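Local coordinates for protein transcriptional regulator Tm0710 (Thermotoga maritima, PDB 2A61) that probably binds DNA as a winged helix-turn-helix transcriptional regulator of the MarR family, at residues V68-T80 and Y89-I101. Sequence-based numbering, arbitrary orientation.
Sequences VKRLEADGYLTRT and YFLVITRKGEEVI
The guanidinium of R79 lies flat on the ring of Y89 across the antiparallel strands 77-80 and 89-93, a worked example of how one long side chain can serve two neighbours at once. Its CB passes the carbonyl oxygen of F90, and its CG lies against CD1 of Y89 at 3.5 Å. Farther out, CD and NE run along the same side of the ring, the chain bends (chi3 -92°), and CZ comes to rest over the ring face, 4.0 Å from the ring centroid, in a cation-pi stack with the planes 13° apart. NH1 covers CZ of Y89, while NE and NH2 grip the carboxylate of E72 side-on, one nitrogen to each oxygen; the bond from R79 NE to E72 OE2 is 2.9 Å long. An alanine in place of Y89 has no ring for the guanidinium to rest on, and R79 would probably be held in its orientation mainly by E72.

Beside this stack, L91 pushes CD2 tip to tip against CG1 of V68, a tight 3.4 Å, tying the second strand to helix 61-73. The strands are paired by reciprocal backbone bonds at T78 with V92 and T80 with F90. Where strand 88-93 ends and strand 77-82 begins, T94 turns its hydroxyl onto the G75 carbonyl (OG1 to O, 2.6 Å) and with the same oxygen accepts from G97 N, capping helix 95-119. K96, its chain fully extended, reaches past the Y76 ring so that NZ meets the D74 carbonyl oxygen at 2.7 Å, while CG2 of V100 packs against CE1 of Y76. Helix 61-73, closed by a Schellman motif at G75, turns through Y76 into the beta hairpin: the recognition helix and wing of the winged helix-turn-helix fold, as in other MarR regulators.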
ATOM      1  N   VAL A  68     -11.513  15.059   2.763  1.00 16.50           N
ATOM      2  CA  VAL A  68     -10.826  16.274   2.285  1.00 16.30           C
ATOM      3  C   VAL A  68     -11.207  17.493   3.155  1.00 16.88           C
ATOM      4  O   VAL A  68     -10.365  18.302   3.501  1.00 16.30           O
ATOM      5  CB  VAL A  68     -11.155  16.492   0.804  1.00 16.00           C
ATOM      6  CG1 VAL A  68     -10.779  17.902   0.346  1.00 18.92           C
ATOM      7  CG2 VAL A  68     -10.425  15.378  -0.069  1.00 13.95           C
ATOM      8  N   LYS A  69     -12.479  17.602   3.489  1.00 18.46           N
ATOM      9  CA  LYS A  69     -12.986  18.733   4.322  1.00 19.78           C
ATOM     10  C   LYS A  69     -12.239  18.865   5.650  1.00 18.62           C
ATOM     11  O   LYS A  69     -11.930  19.970   6.093  1.00 15.88           O
ATOM     12  CB  LYS A  69     -14.474  18.502   4.585  1.00 21.29           C
ATOM     13  CG  LYS A  69     -15.159  19.444   5.543  1.00 24.41           C
ATOM     14  CD  LYS A  69     -16.661  19.134   5.629  1.00 24.64           C
ATOM     15  CE  LYS A  69     -16.945  17.739   6.249  1.00 27.08           C
ATOM     16  NZ  LYS A  69     -18.390  17.385   6.239  1.00 30.70           N
ATOM     17  N   ARG A  70     -11.950  17.723   6.279  1.00 18.32           N
ATOM     18  CA  ARG A  70     -11.172  17.699   7.535  1.00 18.77           C
ATOM     19  C   ARG A  70      -9.713  18.061   7.278  1.00 17.68           C
ATOM     20  O   ARG A  70      -9.114  18.790   8.032  1.00 17.33           O
ATOM     21  CB  ARG A  70     -11.173  16.314   8.127  1.00 18.36           C
ATOM     22  CG  ARG A  70     -12.301  15.995   9.083  1.00 22.59           C
ATOM     23  CD  ARG A  70     -11.885  14.620   9.743  1.00 27.09           C
ATOM     24  NE  ARG A  70     -12.473  13.587   8.927  1.00 25.54           N
ATOM     25  CZ  ARG A  70     -12.167  12.305   8.947  1.00 23.10           C
ATOM     26  NH1 ARG A  70     -11.216  11.834   9.738  1.00 25.73           N
ATOM     27  NH2 ARG A  70     -12.843  11.510   8.159  1.00 22.60           N
ATOM     28  N   LEU A  71      -9.138  17.537   6.199  1.00 17.90           N
ATOM     29  CA  LEU A  71      -7.753  17.888   5.858  1.00 17.05           C
ATOM     30  C   LEU A  71      -7.585  19.374   5.547  1.00 17.38           C
ATOM     31  O   LEU A  71      -6.539  19.947   5.835  1.00 18.89           O
ATOM     32  CB  LEU A  71      -7.239  17.021   4.685  1.00 16.83           C
ATOM     33  CG  LEU A  71      -6.964  15.542   4.994  1.00 15.48           C
ATOM     34  CD1 LEU A  71      -6.674  14.747   3.700  1.00 16.15           C
ATOM     35  CD2 LEU A  71      -5.778  15.362   5.984  1.00 17.45           C
ATOM     36  N   GLU A  72      -8.563  19.958   4.859  1.00 17.35           N
ATOM     37  CA  GLU A  72      -8.582  21.409   4.551  1.00 18.85           C
ATOM     38  C   GLU A  72      -8.766  22.226   5.841  1.00 18.37           C
ATOM     39  O   GLU A  72      -7.998  23.151   6.111  1.00 17.55           O
ATOM     40  CB  GLU A  72      -9.729  21.717   3.570  1.00 17.50           C
ATOM     41  CG  GLU A  72      -9.423  21.285   2.119  1.00 20.20           C
ATOM     42  CD  GLU A  72     -10.429  21.859   1.139  1.00 22.46           C
ATOM     43  OE1 GLU A  72     -11.579  21.356   1.109  1.00 24.16           O
ATOM     44  OE2 GLU A  72     -10.077  22.856   0.432  1.00 25.84           O
ATOM     45  N   ALA A  73      -9.744  21.842   6.661  1.00 18.76           N
ATOM     46  CA  ALA A  73      -9.978  22.587   7.932  1.00 20.44           C
ATOM     47  C   ALA A  73      -8.749  22.527   8.843  1.00 20.66           C
ATOM     48  O   ALA A  73      -8.422  23.520   9.517  1.00 21.23           O
ATOM     49  CB  ALA A  73     -11.237  22.027   8.686  1.00 21.16           C
ATOM     50  N   ASP A  74      -8.078  21.367   8.882  1.00 20.67           N
ATOM     51  CA  ASP A  74      -6.878  21.205   9.734  1.00 21.12           C
ATOM     52  C   ASP A  74      -5.544  21.674   9.127  1.00 20.18           C
ATOM     53  O   ASP A  74      -4.506  21.571   9.773  1.00 20.18           O
ATOM     54  CB  ASP A  74      -6.768  19.763  10.281  1.00 22.01           C
ATOM     55  CG  ASP A  74      -8.002  19.332  11.120  1.00 25.03           C
ATOM     56  OD1 ASP A  74      -8.648  20.191  11.769  1.00 29.54           O
ATOM     57  OD2 ASP A  74      -8.326  18.131  11.120  1.00 27.93           O
ATOM     58  N   GLY A  75      -5.581  22.210   7.904  1.00 20.02           N
ATOM     59  CA  GLY A  75      -4.419  22.845   7.275  1.00 18.51           C
ATOM     60  C   GLY A  75      -3.478  21.919   6.525  1.00 18.58           C
ATOM     61  O   GLY A  75      -2.333  22.306   6.281  1.00 19.32           O
ATOM     62  N   TYR A  76      -3.919  20.696   6.206  1.00 17.49           N
ATOM     63  CA  TYR A  76      -3.071  19.721   5.438  1.00 17.37           C
ATOM     64  C   TYR A  76      -3.205  19.789   3.906  1.00 17.70           C
ATOM     65  O   TYR A  76      -2.247  19.482   3.150  1.00 16.94           O
ATOM     66  CB  TYR A  76      -3.352  18.281   5.925  1.00 16.80           C
ATOM     67  CG  TYR A  76      -3.039  18.094   7.384  1.00 18.44           C
ATOM     68  CD1 TYR A  76      -1.716  18.070   7.825  1.00 19.04           C
ATOM     69  CD2 TYR A  76      -4.064  17.978   8.340  1.00 20.34           C
ATOM     70  CE1 TYR A  76      -1.411  17.919   9.157  1.00 18.91           C
ATOM     71  CE2 TYR A  76      -3.752  17.829   9.708  1.00 20.84           C
ATOM     72  CZ  TYR A  76      -2.424  17.798  10.089  1.00 19.71           C
ATOM     73  OH  TYR A  76      -2.054  17.677  11.403  1.00 19.25           O
ATOM     74  N   LEU A  77      -4.387  20.225   3.475  1.00 17.17           N
ATOM     75  CA  LEU A  77      -4.734  20.448   2.090  1.00 18.60           C
ATOM     76  C   LEU A  77      -5.287  21.863   1.908  1.00 19.20           C
ATOM     77  O   LEU A  77      -5.812  22.464   2.833  1.00 18.13           O
ATOM     78  CB  LEU A  77      -5.842  19.477   1.645  1.00 18.14           C
ATOM     79  CG  LEU A  77      -5.379  18.033   1.419  1.00 18.22           C
ATOM     80  CD1 LEU A  77      -6.487  17.202   0.823  1.00 15.83           C
ATOM     81  CD2 LEU A  77      -4.202  18.005   0.498  1.00 17.44           C
ATOM     82  N   THR A  78      -5.192  22.357   0.695  1.00 18.64           N
ATOM     83  CA  THR A  78      -5.938  23.546   0.281  1.00 19.30           C
ATOM     84  C   THR A  78      -6.491  23.260  -1.105  1.00 20.18           C
ATOM     85  O   THR A  78      -6.504  22.082  -1.540  1.00 20.64           O
ATOM     86  CB  THR A  78      -5.112  24.864   0.454  1.00 18.41           C
ATOM     87  OG1 THR A  78      -5.960  25.991   0.247  1.00 22.09           O
ATOM     88  CG2 THR A  78      -3.885  24.951  -0.479  1.00 19.53           C
ATOM     89  N   ARG A  79      -6.926  24.305  -1.802  1.00 20.22           N
ATOM     90  CA  ARG A  79      -7.729  24.202  -3.001  1.00 20.99           C
ATOM     91  C   ARG A  79      -7.221  25.279  -3.987  1.00 21.46           C
ATOM     92  O   ARG A  79      -6.772  26.340  -3.568  1.00 20.21           O
ATOM     93  CB  ARG A  79      -9.123  24.609  -2.563  1.00 22.85           C
ATOM     94  CG  ARG A  79     -10.241  24.201  -3.402  1.00 26.04           C
ATOM     95  CD  ARG A  79     -11.465  24.546  -2.588  1.00 25.98           C
ATOM     96  NE  ARG A  79     -11.893  23.414  -1.780  1.00 23.44           N
ATOM     97  CZ  ARG A  79     -13.101  22.872  -1.859  1.00 23.30           C
ATOM     98  NH1 ARG A  79     -14.006  23.378  -2.680  1.00 25.34           N
ATOM     99  NH2 ARG A  79     -13.394  21.811  -1.135  1.00 26.57           N
ATOM    100  N   THR A  80      -7.318  24.993  -5.283  1.00 21.40           N
ATOM    101  CA  THR A  80      -7.069  25.965  -6.339  1.00 21.88           C
ATOM    102  C   THR A  80      -8.014  25.705  -7.547  1.00 21.15           C
ATOM    103  O   THR A  80      -8.362  24.556  -7.848  1.00 20.13           O
ATOM    104  CB  THR A  80      -5.548  26.007  -6.713  1.00 23.31           C
ATOM    105  OG1 THR A  80      -5.295  27.098  -7.609  1.00 25.57           O
ATOM    106  CG2 THR A  80      -5.086  24.665  -7.326  1.00 23.43           C
ATOM    107  N   TYR A  89     -12.263  22.359  -9.493  1.00 21.38           N
ATOM    108  CA  TYR A  89     -11.134  22.764  -8.652  1.00 20.05           C
ATOM    109  C   TYR A  89     -10.185  21.585  -8.404  1.00 18.82           C
ATOM    110  O   TYR A  89     -10.543  20.440  -8.650  1.00 20.58           O
ATOM    111  CB  TYR A  89     -11.620  23.349  -7.301  1.00 20.72           C
ATOM    112  CG  TYR A  89     -12.322  22.360  -6.406  1.00 21.15           C
ATOM    113  CD1 TYR A  89     -11.624  21.641  -5.434  1.00 20.19           C
ATOM    114  CD2 TYR A  89     -13.699  22.152  -6.514  1.00 23.42           C
ATOM    115  CE1 TYR A  89     -12.287  20.742  -4.597  1.00 18.70           C
ATOM    116  CE2 TYR A  89     -14.361  21.279  -5.689  1.00 22.75           C
ATOM    117  CZ  TYR A  89     -13.657  20.567  -4.730  1.00 22.82           C
ATOM    118  OH  TYR A  89     -14.353  19.688  -3.912  1.00 22.35           O
ATOM    119  N   PHE A  90      -8.995  21.871  -7.894  1.00 18.47           N
ATOM    120  CA  PHE A  90      -8.004  20.848  -7.566  1.00 18.41           C
ATOM    121  C   PHE A  90      -7.701  20.967  -6.092  1.00 18.32           C
ATOM    122  O   PHE A  90      -7.735  22.073  -5.535  1.00 18.24           O
ATOM    123  CB  PHE A  90      -6.672  21.030  -8.330  1.00 17.69           C
ATOM    124  CG  PHE A  90      -6.761  20.761  -9.833  1.00 18.47           C
ATOM    125  CD1 PHE A  90      -6.445  19.507 -10.358  1.00 18.20           C
ATOM    126  CD2 PHE A  90      -7.130  21.784 -10.707  1.00 18.96           C
ATOM    127  CE1 PHE A  90      -6.505  19.276 -11.763  1.00 16.44           C
ATOM    128  CE2 PHE A  90      -7.190  21.554 -12.094  1.00 17.22           C
ATOM    129  CZ  PHE A  90      -6.873  20.303 -12.597  1.00 17.35           C
ATOM    130  N   LEU A  91      -7.420  19.823  -5.462  1.00 17.92           N
ATOM    131  CA  LEU A  91      -6.852  19.810  -4.115  1.00 18.79           C
ATOM    132  C   LEU A  91      -5.345  19.784  -4.189  1.00 17.58           C
ATOM    133  O   LEU A  91      -4.764  18.985  -4.949  1.00 17.69           O
ATOM    134  CB  LEU A  91      -7.407  18.620  -3.291  1.00 18.51           C
ATOM    135  CG  LEU A  91      -8.932  18.915  -3.246  1.00 21.56           C
ATOM    136  CD1 LEU A  91      -9.839  17.735  -3.501  1.00 24.17           C
ATOM    137  CD2 LEU A  91      -9.320  19.792  -2.063  1.00 19.49           C
ATOM    138  N   VAL A  92      -4.716  20.665  -3.430  1.00 17.03           N
ATOM    139  CA  VAL A  92      -3.259  20.761  -3.404  1.00 17.73           C
ATOM    140  C   VAL A  92      -2.761  20.652  -1.961  1.00 17.82           C
ATOM    141  O   VAL A  92      -3.479  20.941  -1.036  1.00 16.28           O
ATOM    142  CB  VAL A  92      -2.717  22.050  -4.073  1.00 18.19           C
ATOM    143  CG1 VAL A  92      -2.995  22.034  -5.618  1.00 17.66           C
ATOM    144  CG2 VAL A  92      -3.363  23.270  -3.531  1.00 18.57           C
ATOM    145  N   ILE A  93      -1.506  20.256  -1.786  1.00 17.73           N
ATOM    146  CA  ILE A  93      -0.982  20.016  -0.444  1.00 18.61           C
ATOM    147  C   ILE A  93      -0.362  21.308   0.088  1.00 19.50           C
ATOM    148  O   ILE A  93       0.139  22.137  -0.682  1.00 20.44           O
ATOM    149  CB  ILE A  93       0.052  18.842  -0.467  1.00 18.32           C
ATOM    150  CG1 ILE A  93       0.337  18.261   0.927  1.00 17.42           C
ATOM    151  CG2 ILE A  93       1.356  19.251  -1.211  1.00 20.89           C
ATOM    152  CD1 ILE A  93       0.983  16.837   0.925  1.00 15.29           C
ATOM    153  N   THR A  94      -0.388  21.470   1.398  1.00 18.95           N
ATOM    154  CA  THR A  94       0.259  22.596   2.060  1.00 19.26           C
ATOM    155  C   THR A  94       1.615  22.148   2.627  1.00 20.34           C
ATOM    156  O   THR A  94       1.931  20.967   2.612  1.00 18.99           O
ATOM    157  CB  THR A  94      -0.595  23.117   3.258  1.00 19.34           C
ATOM    158  OG1 THR A  94      -0.775  22.066   4.196  1.00 17.81           O
ATOM    159  CG2 THR A  94      -1.973  23.579   2.817  1.00 15.71           C
ATOM    160  N   ARG A  95       2.387  23.102   3.156  1.00 20.82           N
ATOM    161  CA  ARG A  95       3.606  22.795   3.858  1.00 22.67           C
ATOM    162  C   ARG A  95       3.378  21.835   5.001  1.00 22.05           C
ATOM    163  O   ARG A  95       4.169  20.899   5.221  1.00 21.22           O
ATOM    164  CB  ARG A  95       4.171  24.062   4.484  1.00 24.83           C
ATOM    165  CG  ARG A  95       5.640  24.287   4.273  1.00 29.68           C
ATOM    166  CD  ARG A  95       6.582  23.253   4.873  1.00 34.47           C
ATOM    167  NE  ARG A  95       7.079  22.362   3.821  1.00 37.71           N
ATOM    168  CZ  ARG A  95       8.012  21.416   3.968  1.00 39.30           C
ATOM    169  NH1 ARG A  95       8.633  21.201   5.149  1.00 36.39           N
ATOM    170  NH2 ARG A  95       8.318  20.671   2.906  1.00 37.62           N
ATOM    171  N   LYS A  96       2.325  22.106   5.772  1.00 21.32           N
ATOM    172  CA  LYS A  96       1.968  21.270   6.890  1.00 21.56           C
ATOM    173  C   LYS A  96       1.647  19.846   6.445  1.00 20.53           C
ATOM    174  O   LYS A  96       2.013  18.888   7.124  1.00 20.11           O
ATOM    175  CB  LYS A  96       0.783  21.861   7.613  1.00 22.14           C
ATOM    176  CG  LYS A  96       0.467  21.152   8.919  1.00 24.28           C
ATOM    177  CD  LYS A  96      -0.690  21.838   9.613  1.00 28.75           C
ATOM    178  CE  LYS A  96      -1.060  21.144  10.933  1.00 28.55           C
ATOM    179  NZ  LYS A  96      -2.324  21.752  11.378  1.00 28.52           N
ATOM    180  N   GLY A  97       0.934  19.722   5.326  1.00 19.60           N
ATOM    181  CA  GLY A  97       0.663  18.408   4.706  1.00 18.66           C
ATOM    182  C   GLY A  97       1.960  17.703   4.304  1.00 18.59           C
ATOM    183  O   GLY A  97       2.090  16.497   4.519  1.00 18.27           O
ATOM    184  N   GLU A  98       2.928  18.458   3.758  1.00 17.76           N
ATOM    185  CA  GLU A  98       4.217  17.884   3.369  1.00 18.60           C
ATOM    186  C   GLU A  98       4.970  17.337   4.562  1.00 17.78           C
ATOM    187  O   GLU A  98       5.568  16.271   4.458  1.00 17.19           O
ATOM    188  CB  GLU A  98       5.096  18.907   2.650  1.00 18.31           C
ATOM    189  CG  GLU A  98       4.609  19.227   1.249  1.00 20.86           C
ATOM    190  CD  GLU A  98       5.559  20.175   0.506  1.00 25.66           C
ATOM    191  OE1 GLU A  98       5.948  21.197   1.085  1.00 32.58           O
ATOM    192  OE2 GLU A  98       5.883  19.873  -0.649  1.00 32.26           O
ATOM    193  N   GLU A  99       4.929  18.062   5.678  1.00 18.19           N
ATOM    194  CA  GLU A  99       5.658  17.663   6.887  1.00 21.03           C
ATOM    195  C   GLU A  99       5.197  16.289   7.366  1.00 19.26           C
ATOM    196  O   GLU A  99       5.959  15.564   7.949  1.00 21.71           O
ATOM    197  CB  GLU A  99       5.488  18.698   8.018  1.00 21.70           C
ATOM    198  CG  GLU A  99       6.293  19.969   7.784  1.00 23.20           C
ATOM    199  CD  GLU A  99       5.817  21.182   8.588  1.00 26.09           C
ATOM    200  OE1 GLU A  99       4.809  21.098   9.342  1.00 28.52           O
ATOM    201  OE2 GLU A  99       6.484  22.240   8.459  1.00 32.65           O
ATOM    202  N   VAL A 100       3.931  15.981   7.165  1.00 18.89           N
ATOM    203  CA  VAL A 100       3.366  14.694   7.565  1.00 18.46           C
ATOM    204  C   VAL A 100       4.097  13.596   6.727  1.00 17.31           C
ATOM    205  O   VAL A 100       4.672  12.687   7.301  1.00 16.42           O
ATOM    206  CB  VAL A 100       1.855  14.618   7.292  1.00 17.24           C
ATOM    207  CG1 VAL A 100       1.333  13.184   7.609  1.00 18.42           C
ATOM    208  CG2 VAL A 100       1.064  15.686   8.083  1.00 18.67           C
ATOM    209  N   ILE A 101       4.097  13.717   5.385  1.00 17.03           N
ATOM    210  CA  ILE A 101       4.796  12.748   4.536  1.00 18.38           C
ATOM    211  C   ILE A 101       6.275  12.645   4.917  1.00 18.88           C
ATOM    212  O   ILE A 101       6.817  11.541   5.030  1.00 17.62           O
ATOM    213  CB  ILE A 101       4.595  13.058   3.000  1.00 19.51           C
ATOM    214  CG1 ILE A 101       3.217  12.561   2.542  1.00 21.41           C
ATOM    215  CG2 ILE A 101       5.572  12.276   2.146  1.00 19.97           C
ATOM    216  CD1 ILE A 101       2.120  13.467   2.884  1.00 20.19           C
TER